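Local coordinates for Sodium/calcium exchanger membrane region domain-containing protein (PDB 4KPP), which works as an H+/Ca2+ exchanger, a membrane transporter of the sodium/calcium exchanger family that probably swaps protons for calcium ions across the lipid bilayer, at residues A[324-327]-A[328-332]; A[138-141]-A[142-146]; A[28-31]-A[32-36]; A[225-228]-A[229-233]; A[290-293]-A[294-298]. All blocks are in the same frame, centred on the assembly; numbering follows the deposited sequence.

Contact 1 (A[324-327]-A[328-332]); sequences SLFA and VAILL. With CA (calcium ion), chain D.
Ile-330 is held at both ends of its backbone: its N donates to Phe-326 O at 3.1 Å, while its own O binds the calcium ion at 2.5 Å. Asp-333 OD1, Lys-335 O and Glu-340 OE2 are further ligands of the metal. Below this, ordinary helical bonds carry the chain. The shortest, from Val-328 N to Ser-324 O, measures 2.9 Å with a fairly straight N-H (162°). Leu-331 N reaches Ala-327 O at 3.1 Å, and the same oxygen draws a weak, bent bond from Ile-330 N.

The side chain of Ile-330 serves two neighbours. With CG1 beside the backbone N (chi1 -77°), the longer branch runs back along the helix and sets CD1 over one face of the Phe-326 ring. This CH-pi contact spans 3.9 Å from CD1 to the ring centroid, 27° off the normal, so the methyl sits toward the rim. The other branch, CG2, turns toward the metal and lies 3.8 Å from the calcium ion. Elsewhere, Val-328 brings CG2 to 3.3 Å from Ser-324 O, and Leu-331 lays CG 3.2 Å from Ala-327 O. Val-328 and Leu-331 also pack on helix 138-152, whereas Phe-326 touches helices 357-377 and 338-353. Ser-324 OG bonds to Thr-320 O and to Lys-282.

This is an i to i+4 aliphatic-aromatic pair on a buried helix, leading into a calcium site where the backbone carbonyls of Ile-330 and Lys-335 and the carboxylates of Asp-333 and Glu-340 meet the metal.

Contact 2 (A[138-141]-A[142-146]); sequences IRLE and IFFLF
Leu-140 and Phe-144 lie side by side on one flank of the helix, pointing the same way. Leu-140 CD2 comes up to the edge of the Phe-144 ring, near its plane, 3.6 Å from CE2. Phe-143 CD2 lies over one face of the same ring, 4.0 Å above the plane and offset toward the rim, and Phe-143 thus offers its edge to its neighbour.

On another flank, Ile-138 and Ile-142 meet at about a right angle, Ile-138 CG2 touching Ile-142 CD1 at 3.7 Å. Because CG1 of Ile-142 stays beside the backbone N (chi1 -68°), the branch brings CD1 back to Ile-138 CG2. Leu-145 is close against the backbone, its CB 3.2 Å from Glu-141 O. That oxygen accepts the shortest bond here, 2.8 Å from Leu-145 N, while Ile-142 N holds Ile-138 O at 3.0 Å.

Glu-141 has CG almost eclipsing its backbone N (chi1 10°) and bends again at chi2; OE1 of this buried residue bonds to Tyr-176 OH. Arg-139 NH2 makes a salt bridge with Glu-381.

These are i to i+4 pairs at the start of helix 138-152, which is predicted to span the membrane and packs on helices 163-182 (through Phe-144), 379-393 (through Phe-143), 271-285 and 311-331.

Contact 3 (A[28-31]-A[32-36]); sequences YHHP and ALTQT
Pro-31 and Gln-35 supply the direct hydrogen bond of this turn: Gln-35 N donates to Pro-31 O at 2.9 Å, fairly straight (159°), and so opens the helical ladder. Pro-31 occupies the N-cap position. At the next residue, Ala-32 O is gripped twice, by Thr-36 N at 3.1 Å and by Thr-36 OG1 at 2.9 Å, the two donors coming from opposite faces of its carbonyl plane.

Water makes the second polar link. One molecule accepts from His-30 N at 2.8 Å and donates to Gln-35 OE1 at 2.9 Å. The glutamine reaches it because CG stands opposite the backbone N (chi1 170°) and the chain runs out extended. Its NE2 bonds meanwhile to Ala-226 O on helix 224-237, so the amide is used at both of its polar atoms and its rotation is fixed.

In the packing, Thr-34 divides its branches between two loop residues: CG2 lies against the proline ring, 3.5 Å from Pro-31 CD, and OG1 stands 3.3 Å from His-30 CB, the histidine and threonine side chains crossing at about a right angle. The imidazole of His-30 is anchored through NE2 to Ser-23 OG.

At this surface turn the loop is thus tied to the start of helix 32-60 by one backbone bond and one water bridge to the Gln-35 amide, whose NE2 also holds helix 224-237, and the contact of Pro-31 with Thr-34 supplements these polar links.

Contact 4 (A[225-228]-A[229-233]); sequences EAFS and EGLLE
Glu-225 and Glu-229 are joined through the backbone: Glu-229 N donates a hydrogen bond to Glu-225 O at 2.8 Å, almost straight (169°). Next comes a shorter but more bent bond, Gly-230 N to Ala-226 O at 2.7 Å, its donor standing above the carbonyl plane. Leu-231 N to Phe-227 O is 3.0 Å and also comes from above the plane, and Leu-232 N completes the set on Ser-228 O at 3.1 Å.

The hydroxyl of Ser-228 is used inside the same helix. Lying beside the backbone N (chi1 -54°), OG can bond to Val-224 O one turn earlier, and Gly-230 O accepts from Thr-234 OG1.

Of the acids, Glu-233 OE1 forms a salt bridge with Arg-236, and Glu-229 OE2 has a weak hydrogen bond with Tyr-96 OH. Glu-225 and Glu-229 cross with CG atoms 4.2 Å apart, yet their carboxylates are not in contact; the planes are 79° apart, and Glu-225 OE2 and Glu-229 OE2 are 5.7 Å from each other. Two like charges at this spacing would probably disfavour each other mildly.

Phe-227 and Leu-231 lie side by side, Phe-227 CZ 3.9 Å from Leu-231 CD1. This apolar pair faces helices 32-60 and 242-267; Ser-228 packs on helix 76-91, and Leu-232 lies against helix 242-267 and the tyrosines of helix 96-127, so helix 224-237 touches at least four others.

Contact 5 (A[290-293]-A[294-298]); sequences IGTI and AIIYS
Tyr-297 bears the aromatic ring of this contact, yet the only one of its side-chain atoms that comes near Ile-293 is CB, 3.3 Å from Ile-293 O. With CG opposite the backbone N (chi1 -177°), the ring swings off the turn, and the side chain reaches Ala-89. The carbonyl of Ile-293 is also flat, and Tyr-297 N approaches it from above its plane, 37° out, to make a 3.0 Å hydrogen bond.

Thr-292 and Ile-296 run alongside one another, pointing the same way. Thr-292 CG2 touches Ile-296 CD1 at 3.7 Å, a methyl on a methyl, and Ile-296 N bonds to Thr-292 O at 2.8 Å. The threonine's hydroxyl turns back to Leu-288 O, leaving its methyl to do the packing. Gly-291 presents bare backbone to Ile-295: its O accepts from Ile-295 N at 2.8 Å and lies 3.2 Å from Ile-295 CG1. Ala-294 N holds Ile-290 O at 3.2 Å.

Ile-293 adopts a rotamer uncommon in helices, with CG1 lodged between the backbone N and the carbonyl carbon (chi1 64°), close to Ala-294 N.

In the fold, helix 288-299 touches helix 76-91 through Ile-293 and Ile-296, and helix 163-182 through Ile-290, Ala-294 and Ile-295. Ile-293 and Tyr-297 also touch Leu-307 of the short strand 307-308, Tyr-297 reaching Pro-308 too.

From the N terminus the order is contact 3, 2, 4, 5 and 1, all in series; none nests or crosses, and each closes only a helical turn or, in contact 3, the entry to helix 32-60. Two pairs meet in space. Contacts 3 and 4, centres about 9 Å apart, join helices 32-60 and 224-237, with Thr-36 O at 3.4 Å from Phe-227 CD1. Contacts 1 and 2, whose centres are about 10 Å apart, join helices 311-331 and 138-152, where Leu-331 O lies 3.4 Å from Ile-142 CD1, linking the two exchanger-family regions of the chain. These pairs flank the chain's centre on opposite sides. Contact 5 touches neither pair.

Contact 1 (A[324-327]-A[328-332])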
loop_
_atom_site.group_PDB
_atom_site.type_symbol
_atom_site.label_atom_id
_atom_site.label_comp_id
_atom_site.label_asym_id
_atom_site.label_seq_id
_atom_site.Cartn_x
_atom_site.Cartn_y
_atom_site.Cartn_z
ATOM N N SER A 324 13.378 2.310 3.135
ATOM C CA SER A 324 12.839 1.070 3.685
ATOM C C SER A 324 13.804 0.422 4.671
ATOM O O SER A 324 13.380 -0.218 5.632
ATOM C CB SER A 324 12.482 0.094 2.562
ATOM O OG SER A 324 11.560 0.684 1.663
ATOM N N LEU A 325 15.099 0.589 4.425
ATOM C CA LEU A 325 16.122 0.122 5.350
ATOM C C LEU A 325 15.977 0.876 6.666
ATOM O O LEU A 325 15.980 0.283 7.746
ATOM C CB LEU A 325 17.512 0.379 4.772
ATOM C CG LEU A 325 18.578 -0.702 4.966
ATOM C CD1 LEU A 325 19.975 -0.079 4.994
ATOM C CD2 LEU A 325 18.317 -1.535 6.215
ATOM N N PHE A 326 15.848 2.193 6.558
ATOM C CA PHE A 326 15.672 3.052 7.717
ATOM C C PHE A 326 14.377 2.725 8.458
ATOM O O PHE A 326 14.319 2.797 9.688
ATOM C CB PHE A 326 15.695 4.518 7.282
ATOM C CG PHE A 326 15.632 5.488 8.420
ATOM C CD1 PHE A 326 16.604 5.478 9.409
ATOM C CD2 PHE A 326 14.606 6.418 8.499
ATOM C CE1 PHE A 326 16.550 6.379 10.464
ATOM C CE2 PHE A 326 14.547 7.318 9.544
ATOM C CZ PHE A 326 15.519 7.300 10.529
ATOM N N ALA A 327 13.346 2.360 7.702
ATOM C CA ALA A 327 12.071 1.955 8.283
ATOM C C ALA A 327 12.216 0.674 9.105
ATOM O O ALA A 327 11.713 0.588 10.223
ATOM C CB ALA A 327 11.022 1.778 7.193
ATOM N N VAL A 328 12.905 -0.314 8.540
ATOM C CA VAL A 328 13.180 -1.572 9.231
ATOM C C VAL A 328 13.930 -1.341 10.541
ATOM O O VAL A 328 13.569 -1.894 11.583
ATOM C CB VAL A 328 14.011 -2.525 8.344
ATOM C CG1 VAL A 328 14.600 -3.658 9.172
ATOM C CG2 VAL A 328 13.164 -3.071 7.215
ATOM N N ALA A 329 14.976 -0.522 10.482
ATOM C CA ALA A 329 15.809 -0.253 11.648
ATOM C C ALA A 329 15.013 0.404 12.777
ATOM O O ALA A 329 15.271 0.160 13.954
ATOM C CB ALA A 329 17.004 0.613 11.255
ATOM N N ILE A 330 14.048 1.237 12.404
ATOM C CA ILE A 330 13.192 1.921 13.368
ATOM C C ILE A 330 12.226 0.955 14.048
ATOM O O ILE A 330 11.945 1.081 15.237
ATOM C CB ILE A 330 12.406 3.070 12.686
ATOM C CG1 ILE A 330 13.323 4.271 12.457
ATOM C CG2 ILE A 330 11.193 3.482 13.510
ATOM C CD1 ILE A 330 12.626 5.450 11.814
ATOM N N LEU A 331 11.732 -0.021 13.294
ATOM C CA LEU A 331 10.776 -0.987 13.825
ATOM C C LEU A 331 11.401 -2.024 14.761
ATOM O O LEU A 331 10.690 -2.722 15.482
ATOM C CB LEU A 331 10.066 -1.709 12.679
ATOM C CG LEU A 331 9.291 -0.844 11.686
ATOM C CD1 LEU A 331 8.671 -1.710 10.601
ATOM C CD2 LEU A 331 8.231 -0.009 12.393
ATOM N N LEU A 332 12.727 -2.128 14.741
ATOM C CA LEU A 332 13.429 -3.185 15.473
ATOM C C LEU A 332 13.191 -3.193 16.990
ATOM O O LEU A 332 13.143 -4.258 17.607
ATOM C CB LEU A 332 14.929 -3.150 15.169
ATOM C CG LEU A 332 15.363 -3.713 13.813
ATOM C CD1 LEU A 332 16.845 -3.462 13.591
ATOM C CD2 LEU A 332 15.049 -5.201 13.712
HETATM CA CA CA D . 11.688 2.708 17.184
#

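Contact 2 (A[138-141]-A[142-146])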
loop_
_atom_site.group_PDB
_atom_site.type_symbol
_atom_site.label_atom_id
_atom_site.label_comp_id
_atom_site.label_asym_id
_atom_site.label_seq_id
_atom_site.Cartn_x
_atom_site.Cartn_y
_atom_site.Cartn_z
ATOM N N ILE A 138 5.074 -8.257 14.975
ATOM C CA ILE A 138 5.656 -7.371 13.973
ATOM C C ILE A 138 7.013 -7.887 13.479
ATOM O O ILE A 138 7.404 -7.632 12.339
ATOM C CB ILE A 138 5.733 -5.909 14.505
ATOM C CG1 ILE A 138 4.381 -5.220 14.323
ATOM C CG2 ILE A 138 6.787 -5.086 13.786
ATOM C CD1 ILE A 138 3.911 -5.187 12.878
ATOM N N ARG A 139 7.708 -8.647 14.323
ATOM C CA ARG A 139 9.004 -9.220 13.953
ATOM C C ARG A 139 8.927 -10.058 12.678
ATOM O O ARG A 139 9.921 -10.221 11.973
ATOM C CB ARG A 139 9.576 -10.064 15.092
ATOM C CG ARG A 139 9.849 -9.305 16.379
ATOM C CD ARG A 139 10.719 -10.139 17.309
ATOM N NE ARG A 139 10.546 -9.789 18.718
ATOM C CZ ARG A 139 11.280 -8.886 19.361
ATOM N NH1 ARG A 139 11.052 -8.639 20.643
ATOM N NH2 ARG A 139 12.238 -8.229 18.723
ATOM N N LEU A 140 7.745 -10.592 12.396
ATOM C CA LEU A 140 7.498 -11.320 11.160
ATOM C C LEU A 140 7.698 -10.380 9.972
ATOM O O LEU A 140 8.558 -10.616 9.122
ATOM C CB LEU A 140 6.071 -11.881 11.154
ATOM C CG LEU A 140 5.716 -13.132 10.335
ATOM C CD1 LEU A 140 4.232 -13.128 9.985
ATOM C CD2 LEU A 140 6.560 -13.302 9.079
ATOM N N GLU A 141 6.898 -9.318 9.917
ATOM C CA GLU A 141 6.963 -8.379 8.801
ATOM C C GLU A 141 8.328 -7.705 8.701
ATOM O O GLU A 141 8.783 -7.394 7.606
ATOM C CB GLU A 141 5.846 -7.328 8.872
ATOM C CG GLU A 141 5.052 -7.314 10.161
ATOM C CD GLU A 141 3.951 -8.360 10.193
ATOM O OE1 GLU A 141 3.157 -8.425 9.230
ATOM O OE2 GLU A 141 3.883 -9.117 11.183
ATOM N N ILE A 142 8.974 -7.491 9.844
ATOM C CA ILE A 142 10.318 -6.913 9.879
ATOM C C ILE A 142 11.309 -7.769 9.093
ATOM O O ILE A 142 12.107 -7.257 8.306
ATOM C CB ILE A 142 10.823 -6.751 11.329
ATOM C CG1 ILE A 142 10.007 -5.685 12.061
ATOM C CG2 ILE A 142 12.303 -6.392 11.351
ATOM C CD1 ILE A 142 10.454 -5.448 13.492
ATOM N N PHE A 143 11.242 -9.078 9.311
ATOM C CA PHE A 143 12.110 -10.031 8.630
ATOM C C PHE A 143 11.951 -9.965 7.115
ATOM O O PHE A 143 12.937 -9.889 6.379
ATOM C CB PHE A 143 11.811 -11.447 9.126
ATOM C CG PHE A 143 12.601 -12.518 8.431
ATOM C CD1 PHE A 143 13.885 -12.827 8.845
ATOM C CD2 PHE A 143 12.053 -13.226 7.373
ATOM C CE1 PHE A 143 14.615 -13.817 8.210
ATOM C CE2 PHE A 143 12.773 -14.213 6.736
ATOM C CZ PHE A 143 14.056 -14.511 7.152
ATOM N N PHE A 144 10.706 -9.994 6.651
ATOM C CA PHE A 144 10.438 -9.980 5.219
ATOM C C PHE A 144 10.708 -8.624 4.592
ATOM O O PHE A 144 11.073 -8.537 3.422
ATOM C CB PHE A 144 9.016 -10.448 4.923
ATOM C CG PHE A 144 8.875 -11.937 4.913
ATOM C CD1 PHE A 144 9.261 -12.669 3.802
ATOM C CD2 PHE A 144 8.382 -12.610 6.019
ATOM C CE1 PHE A 144 9.148 -14.043 3.788
ATOM C CE2 PHE A 144 8.266 -13.983 6.009
ATOM C CZ PHE A 144 8.650 -14.699 4.894
ATOM N N LEU A 145 10.536 -7.570 5.380
ATOM C CA LEU A 145 10.859 -6.222 4.936
ATOM C C LEU A 145 12.360 -6.110 4.703
ATOM O O LEU A 145 12.808 -5.491 3.742
ATOM C CB LEU A 145 10.411 -5.203 5.980
ATOM C CG LEU A 145 9.405 -4.140 5.541
ATOM C CD1 LEU A 145 8.505 -4.666 4.437
ATOM C CD2 LEU A 145 8.578 -3.695 6.739
ATOM N N PHE A 146 13.132 -6.730 5.587
ATOM C CA PHE A 146 14.583 -6.708 5.479
ATOM C C PHE A 146 15.062 -7.474 4.247
ATOM O O PHE A 146 15.937 -7.007 3.526
ATOM C CB PHE A 146 15.214 -7.277 6.748
ATOM C CG PHE A 146 16.688 -7.014 6.865
ATOM C CD1 PHE A 146 17.176 -5.718 6.854
ATOM C CD2 PHE A 146 17.585 -8.064 7.010
ATOM C CE1 PHE A 146 18.531 -5.470 6.969
ATOM C CE2 PHE A 146 18.944 -7.823 7.128
ATOM C CZ PHE A 146 19.417 -6.523 7.107
#

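Contact 3 (A[28-31]-A[32-36])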
loop_
_atom_site.group_PDB
_atom_site.type_symbol
_atom_site.label_atom_id
_atom_site.label_comp_id
_atom_site.label_asym_id
_atom_site.label_seq_id
_atom_site.Cartn_x
_atom_site.Cartn_y
_atom_site.Cartn_z
ATOM N N TYR A 28 -21.075 9.360 -21.534
ATOM C CA TYR A 28 -20.862 10.801 -21.481
ATOM C C TYR A 28 -19.385 11.117 -21.285
ATOM O O TYR A 28 -18.732 10.555 -20.406
ATOM C CB TYR A 28 -21.683 11.423 -20.352
ATOM N N HIS A 29 -18.863 12.020 -22.107
ATOM C CA HIS A 29 -17.457 12.397 -22.036
ATOM C C HIS A 29 -17.256 13.676 -21.231
ATOM O O HIS A 29 -17.774 14.733 -21.591
ATOM C CB HIS A 29 -16.878 12.568 -23.443
ATOM N N HIS A 30 -16.500 13.573 -20.143
ATOM C CA HIS A 30 -16.176 14.730 -19.314
ATOM C C HIS A 30 -14.787 15.277 -19.663
ATOM O O HIS A 30 -13.951 14.555 -20.201
ATOM C CB HIS A 30 -16.216 14.353 -17.829
ATOM C CG HIS A 30 -17.572 13.952 -17.336
ATOM N ND1 HIS A 30 -18.539 14.870 -16.984
ATOM C CD2 HIS A 30 -18.114 12.732 -17.113
ATOM C CE1 HIS A 30 -19.622 14.233 -16.578
ATOM N NE2 HIS A 30 -19.391 12.934 -16.646
ATOM N N PRO A 31 -14.536 16.561 -19.355
ATOM C CA PRO A 31 -13.182 17.113 -19.497
ATOM C C PRO A 31 -12.197 16.420 -18.553
ATOM O O PRO A 31 -12.621 15.691 -17.656
ATOM C CB PRO A 31 -13.357 18.577 -19.086
ATOM C CG PRO A 31 -14.788 18.870 -19.333
ATOM C CD PRO A 31 -15.523 17.603 -19.027
ATOM N N ALA A 32 -10.906 16.668 -18.747
ATOM C CA ALA A 32 -9.846 15.968 -18.016
ATOM C C ALA A 32 -9.992 15.969 -16.490
ATOM O O ALA A 32 -10.035 14.907 -15.868
ATOM C CB ALA A 32 -8.481 16.520 -18.418
ATOM N N LEU A 33 -10.064 17.155 -15.892
ATOM C CA LEU A 33 -10.121 17.268 -14.439
ATOM C C LEU A 33 -11.360 16.600 -13.843
ATOM O O LEU A 33 -11.262 15.854 -12.869
ATOM C CB LEU A 33 -10.047 18.734 -14.000
ATOM C CG LEU A 33 -10.068 18.948 -12.484
ATOM C CD1 LEU A 33 -8.879 18.245 -11.837
ATOM C CD2 LEU A 33 -10.094 20.429 -12.116
ATOM N N THR A 34 -12.523 16.866 -14.426
ATOM C CA THR A 34 -13.763 16.309 -13.896
ATOM C C THR A 34 -13.827 14.788 -14.065
ATOM O O THR A 34 -14.372 14.087 -13.211
ATOM C CB THR A 34 -15.012 17.005 -14.482
ATOM O OG1 THR A 34 -15.933 16.023 -14.969
ATOM C CG2 THR A 34 -14.625 17.933 -15.613
ATOM N N GLN A 35 -13.249 14.281 -15.151
ATOM C CA GLN A 35 -13.122 12.837 -15.329
ATOM C C GLN A 35 -12.291 12.232 -14.203
ATOM O O GLN A 35 -12.609 11.158 -13.698
ATOM C CB GLN A 35 -12.497 12.491 -16.683
ATOM C CG GLN A 35 -12.132 11.013 -16.810
ATOM C CD GLN A 35 -11.672 10.621 -18.200
ATOM O OE1 GLN A 35 -12.429 10.703 -19.168
ATOM N NE2 GLN A 35 -10.425 10.180 -18.305
ATOM N N THR A 36 -11.234 12.936 -13.813
ATOM C CA THR A 36 -10.346 12.487 -12.746
ATOM C C THR A 36 -11.066 12.464 -11.404
ATOM O O THR A 36 -10.970 11.494 -10.652
ATOM C CB THR A 36 -9.116 13.407 -12.619
ATOM O OG1 THR A 36 -8.458 13.504 -13.886
ATOM C CG2 THR A 36 -8.139 12.867 -11.583
HETATM O O HOH W 1 -15.216 11.326 -19.096
#

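Contact 4 (A[225-228]-A[229-233])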
loop_
_atom_site.group_PDB
_atom_site.type_symbol
_atom_site.label_atom_id
_atom_site.label_comp_id
_atom_site.label_asym_id
_atom_site.label_seq_id
_atom_site.Cartn_x
_atom_site.Cartn_y
_atom_site.Cartn_z
ATOM N N GLU A 225 -8.439 3.409 -15.578
ATOM C CA GLU A 225 -7.935 3.968 -16.827
ATOM C C GLU A 225 -8.311 5.439 -16.950
ATOM O O GLU A 225 -7.460 6.283 -17.212
ATOM C CB GLU A 225 -8.463 3.186 -18.030
ATOM C CG GLU A 225 -8.063 3.778 -19.374
ATOM C CD GLU A 225 -8.554 2.954 -20.550
ATOM O OE1 GLU A 225 -9.385 2.045 -20.341
ATOM O OE2 GLU A 225 -8.108 3.217 -21.687
ATOM N N ALA A 226 -9.588 5.741 -16.750
ATOM C CA ALA A 226 -10.058 7.115 -16.851
ATOM C C ALA A 226 -9.409 7.991 -15.787
ATOM O O ALA A 226 -9.050 9.137 -16.050
ATOM C CB ALA A 226 -11.565 7.169 -16.740
ATOM N N PHE A 227 -9.257 7.448 -14.582
ATOM C CA PHE A 227 -8.606 8.189 -13.513
ATOM C C PHE A 227 -7.129 8.441 -13.822
ATOM O O PHE A 227 -6.625 9.536 -13.586
ATOM C CB PHE A 227 -8.763 7.471 -12.170
ATOM C CG PHE A 227 -7.985 8.109 -11.052
ATOM C CD1 PHE A 227 -8.388 9.321 -10.514
ATOM C CD2 PHE A 227 -6.843 7.503 -10.551
ATOM C CE1 PHE A 227 -7.666 9.917 -9.486
ATOM C CE2 PHE A 227 -6.117 8.091 -9.529
ATOM C CZ PHE A 227 -6.528 9.298 -8.995
ATOM N N SER A 228 -6.447 7.429 -14.357
ATOM C CA SER A 228 -5.020 7.536 -14.658
ATOM C C SER A 228 -4.767 8.453 -15.853
ATOM O O SER A 228 -3.888 9.314 -15.809
ATOM C CB SER A 228 -4.404 6.157 -14.924
ATOM O OG SER A 228 -4.657 5.258 -13.856
ATOM N N GLU A 229 -5.539 8.261 -16.919
ATOM C CA GLU A 229 -5.426 9.105 -18.102
ATOM C C GLU A 229 -5.957 10.504 -17.828
ATOM O O GLU A 229 -5.485 11.478 -18.415
ATOM C CB GLU A 229 -6.159 8.483 -19.294
ATOM C CG GLU A 229 -5.592 7.142 -19.749
ATOM C CD GLU A 229 -4.141 7.227 -20.208
ATOM O OE1 GLU A 229 -3.693 8.322 -20.608
ATOM O OE2 GLU A 229 -3.445 6.188 -20.170
ATOM N N GLY A 230 -6.943 10.599 -16.940
ATOM C CA GLY A 230 -7.473 11.885 -16.530
ATOM C C GLY A 230 -6.414 12.692 -15.806
ATOM O O GLY A 230 -6.243 13.885 -16.063
ATOM N N LEU A 231 -5.701 12.034 -14.896
ATOM C CA LEU A 231 -4.597 12.661 -14.176
ATOM C C LEU A 231 -3.525 13.155 -15.136
ATOM O O LEU A 231 -3.106 14.308 -15.064
ATOM C CB LEU A 231 -3.974 11.679 -13.186
ATOM C CG LEU A 231 -4.203 11.957 -11.701
ATOM C CD1 LEU A 231 -3.468 10.932 -10.854
ATOM C CD2 LEU A 231 -3.772 13.371 -11.337
ATOM N N LEU A 232 -3.088 12.273 -16.032
ATOM C CA LEU A 232 -2.058 12.612 -17.011
ATOM C C LEU A 232 -2.481 13.767 -17.907
ATOM O O LEU A 232 -1.672 14.635 -18.229
ATOM C CB LEU A 232 -1.693 11.396 -17.869
ATOM C CG LEU A 232 -0.892 10.278 -17.197
ATOM C CD1 LEU A 232 -0.669 9.120 -18.161
ATOM C CD2 LEU A 232 0.435 10.812 -16.679
ATOM N N GLU A 233 -3.748 13.771 -18.306
ATOM C CA GLU A 233 -4.279 14.835 -19.148
ATOM C C GLU A 233 -4.315 16.162 -18.400
ATOM O O GLU A 233 -3.872 17.186 -18.918
ATOM C CB GLU A 233 -5.677 14.475 -19.648
ATOM C CG GLU A 233 -5.755 14.197 -21.139
ATOM C CD GLU A 233 -5.582 15.447 -21.977
ATOM O OE1 GLU A 233 -4.432 15.908 -22.141
ATOM O OE2 GLU A 233 -6.602 15.964 -22.476
#

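Contact 5 (A[290-293]-A[294-298])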
loop_
_atom_site.group_PDB
_atom_site.type_symbol
_atom_site.label_atom_id
_atom_site.label_comp_id
_atom_site.label_asym_id
_atom_site.label_seq_id
_atom_site.Cartn_x
_atom_site.Cartn_y
_atom_site.Cartn_z
ATOM N N ILE A 290 5.781 -5.048 -6.648
ATOM C CA ILE A 290 6.913 -5.019 -7.564
ATOM C C ILE A 290 6.829 -6.180 -8.548
ATOM O O ILE A 290 7.014 -6.001 -9.749
ATOM C CB ILE A 290 8.256 -5.078 -6.819
ATOM C CG1 ILE A 290 8.255 -4.103 -5.640
ATOM C CG2 ILE A 290 9.407 -4.788 -7.777
ATOM C CD1 ILE A 290 9.549 -4.085 -4.851
ATOM N N GLY A 291 6.541 -7.370 -8.029
ATOM C CA GLY A 291 6.363 -8.537 -8.867
ATOM C C GLY A 291 5.227 -8.357 -9.854
ATOM O O GLY A 291 5.338 -8.745 -11.018
ATOM N N THR A 292 4.136 -7.754 -9.391
ATOM C CA THR A 292 2.951 -7.563 -10.218
ATOM C C THR A 292 3.218 -6.685 -11.440
ATOM O O THR A 292 2.840 -7.041 -12.554
ATOM C CB THR A 292 1.781 -6.975 -9.407
ATOM O OG1 THR A 292 1.422 -7.884 -8.358
ATOM C CG2 THR A 292 0.574 -6.747 -10.301
ATOM N N ILE A 293 3.874 -5.546 -11.243
ATOM C CA ILE A 293 4.138 -4.653 -12.366
ATOM C C ILE A 293 5.133 -5.254 -13.363
ATOM O O ILE A 293 5.011 -5.043 -14.570
ATOM C CB ILE A 293 4.589 -3.236 -11.923
ATOM C CG1 ILE A 293 5.926 -3.286 -11.183
ATOM C CG2 ILE A 293 3.509 -2.568 -11.072
ATOM C CD1 ILE A 293 6.511 -1.921 -10.900
ATOM N N ALA A 294 6.101 -6.017 -12.863
ATOM C CA ALA A 294 7.072 -6.670 -13.739
ATOM C C ALA A 294 6.418 -7.813 -14.511
ATOM O O ALA A 294 6.689 -8.005 -15.696
ATOM C CB ALA A 294 8.267 -7.171 -12.941
ATOM N N ILE A 295 5.554 -8.566 -13.834
ATOM C CA ILE A 295 4.813 -9.651 -14.472
ATOM C C ILE A 295 3.868 -9.108 -15.542
ATOM O O ILE A 295 3.863 -9.591 -16.675
ATOM C CB ILE A 295 4.013 -10.484 -13.439
ATOM C CG1 ILE A 295 4.948 -11.423 -12.671
ATOM C CG2 ILE A 295 2.935 -11.300 -14.127
ATOM C CD1 ILE A 295 4.267 -12.192 -11.553
ATOM N N ILE A 296 3.080 -8.102 -15.174
ATOM C CA ILE A 296 2.147 -7.459 -16.097
ATOM C C ILE A 296 2.866 -6.901 -17.326
ATOM O O ILE A 296 2.353 -6.976 -18.445
ATOM C CB ILE A 296 1.332 -6.346 -15.390
ATOM C CG1 ILE A 296 0.292 -6.964 -14.452
ATOM C CG2 ILE A 296 0.631 -5.453 -16.398
ATOM C CD1 ILE A 296 -0.593 -5.940 -13.761
ATOM N N TYR A 297 4.063 -6.361 -17.117
ATOM C CA TYR A 297 4.879 -5.841 -18.211
ATOM C C TYR A 297 5.172 -6.911 -19.267
ATOM O O TYR A 297 5.246 -6.611 -20.459
ATOM C CB TYR A 297 6.185 -5.251 -17.668
ATOM C CG TYR A 297 7.068 -4.614 -18.722
ATOM C CD1 TYR A 297 6.726 -3.396 -19.299
ATOM C CD2 TYR A 297 8.249 -5.222 -19.126
ATOM C CE1 TYR A 297 7.530 -2.808 -20.259
ATOM C CE2 TYR A 297 9.062 -4.640 -20.084
ATOM C CZ TYR A 297 8.697 -3.432 -20.646
ATOM O OH TYR A 297 9.496 -2.844 -21.601
ATOM N N SER A 298 5.335 -8.156 -18.829
ATOM C CA SER A 298 5.563 -9.259 -19.754
ATOM C C SER A 298 4.257 -9.749 -20.372
ATOM O O SER A 298 4.211 -10.092 -21.551
ATOM C CB SER A 298 6.279 -10.417 -19.059
ATOM O OG SER A 298 7.649 -10.126 -18.855
#